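Local coordinates for protein lasso peptide isopeptidase AtxE2 (Asticcacaulis excentricus, PDB 5TXE) that hydrolyses the isopeptide bond of the lasso peptides astexin-2 and astexin-3, recognising their threaded loop and converting them to linear peptides, at residues Pro564-Ser567 / Gly568-Ala572; Glu41-Val44 / Arg45-Asp48; Thr531-His534 / Phe535-Asn539. The protein carries 1 engineered substitution. All coordinates share one frame; numbering follows the deposited sequence.

Contact 1. Residues Pro564-Ser567 / Gly568-Ala572; sequences PRIS and GALKA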
ATOM      1  N   PRO A 564       4.163 -17.343 -19.855  1.00 32.20           N
ATOM      2  CA  PRO A 564       4.811 -18.550 -19.303  1.00 34.27           C
ATOM      3  C   PRO A 564       5.803 -18.308 -18.200  1.00 33.26           C
ATOM      4  O   PRO A 564       5.995 -19.171 -17.337  1.00 35.21           O
ATOM      5  CB  PRO A 564       5.488 -19.190 -20.510  1.00 33.62           C
ATOM      6  CG  PRO A 564       5.219 -18.288 -21.660  1.00 35.00           C
ATOM      7  CD  PRO A 564       4.179 -17.293 -21.312  1.00 31.00           C
ATOM      8  N   ARG A 565       6.389 -17.126 -18.174  1.00 30.66           N
ATOM      9  CA  ARG A 565       7.375 -16.788 -17.147  1.00 28.00           C
ATOM     10  C   ARG A 565       6.755 -16.638 -15.753  1.00 29.34           C
ATOM     11  O   ARG A 565       7.159 -17.318 -14.805  1.00 31.07           O
ATOM     12  CB  ARG A 565       8.080 -15.535 -17.543  1.00 31.64           C
ATOM     13  CG  ARG A 565       8.898 -14.794 -16.514  1.00 39.24           C
ATOM     14  CD  ARG A 565       9.941 -15.669 -15.893  1.00 45.97           C
ATOM     15  NE  ARG A 565      10.986 -15.996 -16.836  1.00 53.06           N
ATOM     16  CZ  ARG A 565      12.010 -15.206 -17.140  1.00 53.68           C
ATOM     17  NH1 ARG A 565      12.111 -14.000 -16.613  1.00 55.02           N
ATOM     18  NH2 ARG A 565      12.921 -15.638 -18.003  1.00 51.28           N
ATOM     19  N   ILE A 566       5.791 -15.742 -15.611  1.00 25.97           N
ATOM     20  CA  ILE A 566       5.153 -15.575 -14.343  1.00 27.84           C
ATOM     21  C   ILE A 566       4.331 -16.803 -13.948  1.00 29.51           C
ATOM     22  O   ILE A 566       4.328 -17.164 -12.770  1.00 26.23           O
ATOM     23  CB  ILE A 566       4.321 -14.293 -14.279  1.00 26.41           C
ATOM     24  CG1 ILE A 566       5.276 -13.090 -14.229  1.00 29.37           C
ATOM     25  CG2 ILE A 566       3.469 -14.239 -13.019  1.00 25.05           C
ATOM     26  CD1 ILE A 566       4.584 -11.771 -14.537  1.00 27.32           C
ATOM     27  N   SER A 567       3.634 -17.405 -14.920  1.00 28.90           N
ATOM     28  CA  SER A 567       2.895 -18.604 -14.661  1.00 32.82           C
ATOM     29  C   SER A 567       3.779 -19.695 -14.005  1.00 33.34           C
ATOM     30  O   SER A 567       3.405 -20.309 -13.001  1.00 31.02           O
ATOM     31  CB  SER A 567       2.258 -19.149 -15.938  1.00 32.68           C
ATOM     32  OG  SER A 567       1.714 -20.434 -15.682  1.00 34.43           O
ATOM     33  N   GLY A 568       4.925 -19.940 -14.604  1.00 33.20           N
ATOM     34  CA  GLY A 568       5.907 -20.898 -14.086  1.00 34.29           C
ATOM     35  C   GLY A 568       6.427 -20.517 -12.700  1.00 31.18           C
ATOM     36  O   GLY A 568       6.533 -21.366 -11.825  1.00 34.35           O
ATOM     37  N   ALA A 569       6.704 -19.246 -12.473  1.00 28.32           N
ATOM     38  CA  ALA A 569       7.258 -18.792 -11.182  1.00 29.28           C
ATOM     39  C   ALA A 569       6.251 -18.890 -10.052  1.00 31.06           C
ATOM     40  O   ALA A 569       6.637 -18.999  -8.897  1.00 34.92           O
ATOM     41  CB  ALA A 569       7.788 -17.352 -11.280  1.00 31.92           C
ATOM     42  N   LEU A 570       4.959 -18.853 -10.355  1.00 32.25           N
ATOM     43  CA  LEU A 570       3.948 -18.855  -9.290  1.00 34.46           C
ATOM     44  C   LEU A 570       3.753 -20.220  -8.623  1.00 34.00           C
ATOM     45  O   LEU A 570       3.297 -20.317  -7.487  1.00 32.40           O
ATOM     46  CB  LEU A 570       2.590 -18.379  -9.798  1.00 32.66           C
ATOM     47  CG  LEU A 570       2.439 -16.893 -10.143  1.00 34.59           C
ATOM     48  CD1 LEU A 570       1.068 -16.631 -10.761  1.00 37.27           C
ATOM     49  CD2 LEU A 570       2.633 -16.042  -8.909  1.00 38.04           C
ATOM     50  N   LYS A 571       4.078 -21.247  -9.360  1.00 33.60           N
ATOM     51  CA  LYS A 571       3.989 -22.619  -8.910  1.00 35.50           C
ATOM     52  C   LYS A 571       4.775 -22.805  -7.585  1.00 34.69           C
ATOM     53  O   LYS A 571       4.287 -23.449  -6.679  1.00 34.43           O
ATOM     54  CB  LYS A 571       4.471 -23.493 -10.078  1.00 38.23           C
ATOM     55  CG  LYS A 571       4.744 -24.931  -9.811  1.00 49.27           C
ATOM     56  CD  LYS A 571       3.478 -25.737  -9.612  1.00 53.14           C
ATOM     57  CE  LYS A 571       3.812 -27.232  -9.638  1.00 56.39           C
ATOM     58  NZ  LYS A 571       2.691 -28.023  -9.108  1.00 55.73           N
ATOM     59  N   ALA A 572       5.932 -22.176  -7.426  1.00 33.05           N
ATOM     60  CA  ALA A 572       6.685 -22.313  -6.175  1.00 33.67           C
ATOM     61  C   ALA A 572       5.979 -21.647  -5.008  1.00 35.98           C
ATOM     62  O   ALA A 572       6.252 -21.981  -3.823  1.00 41.05           O
ATOM     63  CB  ALA A 572       8.106 -21.750  -6.321  1.00 33.80           C
TER
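Ile566 and Leu570, one turn apart on helix 563-570, make the side-chain contact: the CG2 methyl of Ile566 meets the branch carbon CG of Leu570 at 4.0 Å, with Leu570 CD1 little farther off. The two side chains run aslant to one another. Ile566 CG2 is anti to the backbone N and lies beside the carbonyl carbon, on the side of the next turn, while Leu570 CG is anti to its carbonyl carbon (chi1 -71°), a setting that lays CG back over the preceding turn, 3.2 Å from Ile566 O. Helix 563-570 belongs to the catalytic domain, of the prolyl oligopeptidase type with an alpha/beta-hydrolase fold, and here it lines the binding site for the threaded substrate: both side chains pack on the backbone of the bound astexin-3 peptide, Leu570 touches Asn562, and Ile566 lies near Trp116, which like Asn562 binds the substrate and matters for activity. Trimming Leu570 to an alanine would probably leave Ile566 CG2 without its neighbour and open a gap beside Asn562 and the bound peptide. The backbone bonds are those of an alpha helix. Gly568 N donates to Pro564 O at 3.0 Å from well above the carbonyl plane, and Ala569 N reaches Arg565 O at 3.1 Å with a smaller tilt. The amide of Leu570 is shared between two weak bonds, to Ile566 O at 3.0 Å and Ser567 O at 3.4 Å. Other polar groups find partners beyond the helix: Arg565 NH1 bonds to Trp116 O, Ser567 O accepts from Thr577 OG1, and Lys571 NZ forms salt bridges with Glu576 and Asp578.

Contact 2. Residues Glu41-Val44 / Arg45-Asp48; sequences EVLV and RLAD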
ATOM      1  N   GLU A  41     -17.044  12.785  -2.225  1.00 28.74           N
ATOM      2  CA  GLU A  41     -16.434  14.050  -2.730  1.00 30.87           C
ATOM      3  C   GLU A  41     -15.410  14.611  -1.740  1.00 28.41           C
ATOM      4  O   GLU A  41     -14.366  15.086  -2.135  1.00 28.71           O
ATOM      5  CB  GLU A  41     -17.541  15.096  -3.102  1.00 33.92           C
ATOM      6  CG  GLU A  41     -18.345  14.791  -4.417  1.00 39.10           C
ATOM      7  CD  GLU A  41     -19.351  13.597  -4.322  1.00 54.58           C
ATOM      8  OE1 GLU A  41     -19.828  13.230  -3.178  1.00 55.20           O
ATOM      9  OE2 GLU A  41     -19.672  12.973  -5.404  1.00 58.64           O
ATOM     10  N   VAL A  42     -15.696  14.499  -0.445  1.00 28.01           N
ATOM     11  CA  VAL A  42     -14.767  14.951   0.575  1.00 27.05           C
ATOM     12  C   VAL A  42     -13.580  13.988   0.659  1.00 25.34           C
ATOM     13  O   VAL A  42     -12.437  14.412   0.660  1.00 23.93           O
ATOM     14  CB  VAL A  42     -15.472  15.093   1.960  1.00 30.94           C
ATOM     15  CG1 VAL A  42     -14.488  15.521   3.051  1.00 31.56           C
ATOM     16  CG2 VAL A  42     -16.597  16.124   1.865  1.00 34.27           C
ATOM     17  N   LEU A  43     -13.865  12.686   0.694  1.00 23.63           N
ATOM     18  CA  LEU A  43     -12.820  11.683   0.889  1.00 22.99           C
ATOM     19  C   LEU A  43     -11.792  11.688  -0.239  1.00 25.06           C
ATOM     20  O   LEU A  43     -10.586  11.648  -0.011  1.00 22.07           O
ATOM     21  CB  LEU A  43     -13.453  10.305   0.993  1.00 23.83           C
ATOM     22  CG  LEU A  43     -12.508   9.134   1.185  1.00 24.62           C
ATOM     23  CD1 LEU A  43     -11.750   9.315   2.500  1.00 25.24           C
ATOM     24  CD2 LEU A  43     -13.257   7.802   1.176  1.00 23.54           C
ATOM     25  N   VAL A  44     -12.259  11.738  -1.477  1.00 24.48           N
ATOM     26  CA  VAL A  44     -11.325  11.660  -2.576  1.00 24.27           C
ATOM     27  C   VAL A  44     -10.400  12.880  -2.599  1.00 24.83           C
ATOM     28  O   VAL A  44      -9.269  12.788  -3.080  1.00 25.03           O
ATOM     29  CB  VAL A  44     -12.036  11.460  -3.933  1.00 27.36           C
ATOM     30  CG1 VAL A  44     -12.751  12.723  -4.381  1.00 28.73           C
ATOM     31  CG2 VAL A  44     -11.025  11.128  -5.031  1.00 31.79           C
ATOM     32  N   ARG A  45     -10.842  14.008  -2.044  1.00 24.63           N
ATOM     33  CA  ARG A  45      -9.998  15.196  -2.018  1.00 28.08           C
ATOM     34  C   ARG A  45      -9.080  15.320  -0.793  1.00 28.19           C
ATOM     35  O   ARG A  45      -8.361  16.302  -0.686  1.00 25.95           O
ATOM     36  CB  ARG A  45     -10.887  16.428  -2.077  1.00 31.80           C
ATOM     37  CG  ARG A  45     -11.614  16.629  -3.400  1.00 33.79           C
ATOM     38  CD  ARG A  45     -12.543  17.831  -3.299  1.00 31.57           C
ATOM     39  NE  ARG A  45     -13.038  18.264  -4.591  1.00 32.10           N
ATOM     40  CZ  ARG A  45     -14.075  17.741  -5.201  1.00 35.72           C
ATOM     41  NH1 ARG A  45     -14.739  16.728  -4.659  1.00 38.57           N
ATOM     42  NH2 ARG A  45     -14.461  18.233  -6.361  1.00 38.31           N
ATOM     43  N   LEU A  46      -9.137  14.393   0.157  1.00 27.86           N
ATOM     44  CA  LEU A  46      -8.199  14.471   1.342  1.00 27.25           C
ATOM     45  C   LEU A  46      -6.788  14.227   0.886  1.00 26.98           C
ATOM     46  O   LEU A  46      -6.489  13.181   0.281  1.00 27.81           O
ATOM     47  CB  LEU A  46      -8.591  13.483   2.427  1.00 27.41           C
ATOM     48  CG  LEU A  46      -9.940  13.762   3.115  1.00 29.94           C
ATOM     49  CD1 LEU A  46     -10.347  12.661   4.083  1.00 31.76           C
ATOM     50  CD2 LEU A  46      -9.906  15.085   3.857  1.00 32.04           C
ATOM     51  N   ALA A  47      -5.920  15.211   1.114  1.00 24.23           N
ATOM     52  CA  ALA A  47      -4.558  15.169   0.653  1.00 26.35           C
ATOM     53  C   ALA A  47      -3.769  14.097   1.369  1.00 26.35           C
ATOM     54  O   ALA A  47      -4.239  13.569   2.388  1.00 28.47           O
ATOM     55  CB  ALA A  47      -3.911  16.507   0.890  1.00 30.11           C
ATOM     56  N   ASP A  48      -2.630  13.742   0.783  1.00 26.71           N
ATOM     57  CA  ASP A  48      -1.762  12.694   1.298  1.00 28.09           C
ATOM     58  C   ASP A  48      -0.287  13.114   1.146  1.00 28.94           C
ATOM     59  O   ASP A  48       0.042  14.094   0.458  1.00 24.86           O
ATOM     60  CB  ASP A  48      -2.031  11.345   0.598  1.00 31.53           C
ATOM     61  CG  ASP A  48      -1.848  10.100   1.565  1.00 38.12           C
ATOM     62  OD1 ASP A  48      -1.450  10.230   2.785  1.00 35.70           O
ATOM     63  OD2 ASP A  48      -2.082   8.958   1.078  1.00 38.05           O
TER
HETATM   64  O   HOH W   1      -6.546  13.745  -2.596  1.00 27.86           O
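Leu43 and Leu46 form the close-packed side of this turn, their CD1 methyls meeting at 4.0 Å with the side chains crossing at about a right angle. Leu43 CG lies opposite its backbone N (chi1 179°), which carries its branch forward to the leucine three residues on. Leu46 in turn rests its CG against the carbonyls of Val42 and Leu43, 3.6 Å from Val42 O. Both leucines are buried, and the backbone beneath them is tied by Leu46 N, which donates to Leu43 O at 3.1 Å in a fairly straight bond (160°) although it comes from far above the carbonyl plane. This i to i+3 bond closes the turn through which the chain passes from a short N-terminal helix toward strand 48-49.

The other side is looser and more polar. Arg45 stretches out from CG to NE and lies back along the helix, bringing NH1 to Glu41 O at 3.0 Å; the oxygen sits almost exactly in the guanidinium plane, at its edge, while the donor stands above the carbonyl plane. The Arg45 side chain takes the Glu41 carbonyl, while the Arg45 amide, which in a continuing alpha helix would bond there, turns weakly to Val42 O. The Glu41 carboxylate bends away, its OE2 6.2 Å from Arg45 NH1, too far for a salt bridge, and any attraction between the two charges is probably modest. One water donates to both Val44 O and Leu46 O, each at 2.9 Å, bridging the two carbonyls across the turn.

Helix 643-662 borders the turn, with Tyr650 against Leu43 and Val44 and Leu647 and Asn651 against Glu41; Arg445 bonds to Leu46 O, and strand 48-49 pairs with strand 69-78.

Contact 3. Residues Thr531-His534 / Phe535-Asn539; sequences TTVH and FGLIN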
ATOM      1  N   THR A 531      -9.081 -12.059  -3.815  1.00 24.25           N
ATOM      2  CA  THR A 531      -9.010 -13.528  -3.738  1.00 26.11           C
ATOM      3  C   THR A 531      -9.995 -14.014  -2.654  1.00 25.40           C
ATOM      4  O   THR A 531     -10.702 -15.020  -2.802  1.00 25.38           O
ATOM      5  CB  THR A 531      -7.581 -13.943  -3.406  1.00 28.17           C
ATOM      6  OG1 THR A 531      -6.662 -13.301  -4.308  1.00 29.95           O
ATOM      7  CG2 THR A 531      -7.366 -15.430  -3.483  1.00 26.84           C
ATOM      8  N   THR A 532     -10.052 -13.277  -1.557  1.00 23.27           N
ATOM      9  CA  THR A 532     -10.924 -13.640  -0.457  1.00 26.35           C
ATOM     10  C   THR A 532     -12.353 -13.496  -0.897  1.00 24.87           C
ATOM     11  O   THR A 532     -13.174 -14.274  -0.538  1.00 26.51           O
ATOM     12  CB  THR A 532     -10.608 -12.777   0.799  1.00 26.97           C
ATOM     13  OG1 THR A 532      -9.364 -13.195   1.345  1.00 26.09           O
ATOM     14  CG2 THR A 532     -11.670 -12.872   1.846  1.00 26.83           C
ATOM     15  N   VAL A 533     -12.658 -12.487  -1.678  1.00 24.16           N
ATOM     16  CA  VAL A 533     -14.004 -12.373  -2.175  1.00 26.06           C
ATOM     17  C   VAL A 533     -14.392 -13.555  -3.013  1.00 24.91           C
ATOM     18  O   VAL A 533     -15.505 -14.050  -2.894  1.00 23.35           O
ATOM     19  CB  VAL A 533     -14.197 -11.163  -3.046  1.00 27.81           C
ATOM     20  CG1 VAL A 533     -15.584 -11.157  -3.659  1.00 25.90           C
ATOM     21  CG2 VAL A 533     -14.001  -9.898  -2.210  1.00 30.47           C
ATOM     22  N   HIS A 534     -13.491 -14.010  -3.866  1.00 26.06           N
ATOM     23  CA  HIS A 534     -13.848 -15.074  -4.823  1.00 29.15           C
ATOM     24  C   HIS A 534     -14.063 -16.350  -4.029  1.00 25.45           C
ATOM     25  O   HIS A 534     -15.048 -17.048  -4.210  1.00 24.85           O
ATOM     26  CB  HIS A 534     -12.784 -15.280  -5.935  1.00 27.43           C
ATOM     27  CG  HIS A 534     -12.421 -14.022  -6.666  1.00 33.29           C
ATOM     28  ND1 HIS A 534     -11.144 -13.765  -7.126  1.00 35.29           N
ATOM     29  CD2 HIS A 534     -13.151 -12.913  -6.933  1.00 32.08           C
ATOM     30  CE1 HIS A 534     -11.129 -12.573  -7.683  1.00 34.64           C
ATOM     31  NE2 HIS A 534     -12.330 -12.035  -7.567  1.00 31.50           N
ATOM     32  N   PHE A 535     -13.111 -16.617  -3.165  1.00 23.09           N
ATOM     33  CA  PHE A 535     -13.189 -17.774  -2.230  1.00 24.52           C
ATOM     34  C   PHE A 535     -14.438 -17.727  -1.377  1.00 23.62           C
ATOM     35  O   PHE A 535     -15.114 -18.723  -1.177  1.00 25.60           O
ATOM     36  CB  PHE A 535     -11.946 -17.800  -1.310  1.00 23.83           C
ATOM     37  CG  PHE A 535     -11.763 -19.088  -0.567  1.00 25.51           C
ATOM     38  CD1 PHE A 535     -11.155 -20.163  -1.180  1.00 24.72           C
ATOM     39  CD2 PHE A 535     -12.294 -19.253   0.704  1.00 26.50           C
ATOM     40  CE1 PHE A 535     -10.991 -21.361  -0.513  1.00 27.50           C
ATOM     41  CE2 PHE A 535     -12.115 -20.434   1.411  1.00 29.67           C
ATOM     42  CZ  PHE A 535     -11.466 -21.494   0.791  1.00 28.44           C
ATOM     43  N   GLY A 536     -14.753 -16.553  -0.885  1.00 24.48           N
ATOM     44  CA  GLY A 536     -15.876 -16.380   0.020  1.00 24.97           C
ATOM     45  C   GLY A 536     -17.205 -16.626  -0.614  1.00 28.85           C
ATOM     46  O   GLY A 536     -18.141 -17.150   0.054  1.00 28.25           O
ATOM     47  N   LEU A 537     -17.349 -16.239  -1.877  1.00 26.82           N
ATOM     48  CA  LEU A 537     -18.670 -16.340  -2.524  1.00 26.53           C
ATOM     49  C   LEU A 537     -18.926 -17.786  -2.919  1.00 26.57           C
ATOM     50  O   LEU A 537     -20.029 -18.190  -3.121  1.00 26.54           O
ATOM     51  CB  LEU A 537     -18.761 -15.457  -3.750  1.00 26.13           C
ATOM     52  CG  LEU A 537     -18.654 -13.976  -3.515  1.00 29.89           C
ATOM     53  CD1 LEU A 537     -18.931 -13.209  -4.796  1.00 30.64           C
ATOM     54  CD2 LEU A 537     -19.588 -13.502  -2.442  1.00 31.85           C
ATOM     55  N   ILE A 538     -17.876 -18.558  -3.055  1.00 30.39           N
ATOM     56  CA  ILE A 538     -18.030 -19.946  -3.442  1.00 30.90           C
ATOM     57  C   ILE A 538     -18.150 -20.850  -2.235  1.00 32.64           C
ATOM     58  O   ILE A 538     -18.859 -21.826  -2.290  1.00 29.97           O
ATOM     59  CB  ILE A 538     -16.846 -20.398  -4.302  1.00 28.81           C
ATOM     60  CG1 ILE A 538     -16.989 -19.771  -5.704  1.00 29.65           C
ATOM     61  CG2 ILE A 538     -16.740 -21.921  -4.423  1.00 28.23           C
ATOM     62  CD1 ILE A 538     -15.675 -19.736  -6.416  1.00 29.93           C
ATOM     63  N   ASN A 539     -17.422 -20.556  -1.170  1.00 31.40           N
ATOM     64  CA  ASN A 539     -17.323 -21.471  -0.046  1.00 29.11           C
ATOM     65  C   ASN A 539     -18.125 -21.032   1.193  1.00 29.34           C
ATOM     66  O   ASN A 539     -17.914 -21.538   2.287  1.00 30.84           O
ATOM     67  CB  ASN A 539     -15.836 -21.660   0.276  1.00 27.55           C
ATOM     68  CG  ASN A 539     -15.071 -22.309  -0.855  1.00 29.86           C
ATOM     69  OD1 ASN A 539     -15.179 -23.480  -1.055  1.00 31.24           O
ATOM     70  ND2 ASN A 539     -14.324 -21.525  -1.620  1.00 29.37           N
TER
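With CG1 opposite the backbone N of Val533 (chi1 174°) and Leu537 CG anti to its own carbonyl carbon (chi1 -64°), the two side chains lie alongside each other and point the same way. Val533 CG1 meets Leu537 CD1 at 4.1 Å, and Leu537 CG settles 3.2 Å from Val533 O. Ile538 similarly brings its CD1 to 3.5 Å from His534 O.

The backbone bonds run i to i+4 from Thr531 and Thr532: Phe535 N donates to Thr531 O at 2.9 Å, nearly straight at 171°, and Gly536 N to Thr532 O at 2.8 Å. Farther on Leu537 N holds Val533 O, while His534 O receives weak bonds from the amides of Leu537 and Ile538. Phe535 O is gripped twice by Asn539, by its backbone N and by ND2 at 2.9 Å, the latter in the carbonyl plane and on a lone pair. The same ND2 lies 3.4 Å above the Phe535 ring, over its centre, and also bonds to Ala588 O.

Strand 521-525, helix 528-539 and strand 545-548 form a beta-alpha-beta unit of the alpha/beta-hydrolase fold, with the nucleophile position, an engineered alanine (Ala527), at the nucleophile elbow between first strand and helix. Val533 and Leu537 press on Ala546 of strand 545-548, His534 bonds to Thr553 and Ser550, and helix 494-512 covers another side, with Trp497 edge-to-face on Phe535.

Contact 3 is the buried one, all of its touching residues being buried, whereas contacts 1 and 2 each combine a buried apolar side with a polar, more exposed one. Contacts 1 and 3 belong to the same prolyl-oligopeptidase-type catalytic domain but to different helices, their nearest atoms about 11 Å apart: helix 563-570 borders the bound peptide, while helix 528-539 follows the nucleophile position and packs on the central sheet. Contact 2, near the N-terminus, long before the other two in the chain and away from the active site, lies across the chain's centre from contact 1. There an arginine side chain takes a helix carbonyl; contacts 1 and 3 instead pair aliphatic side chains four residues apart.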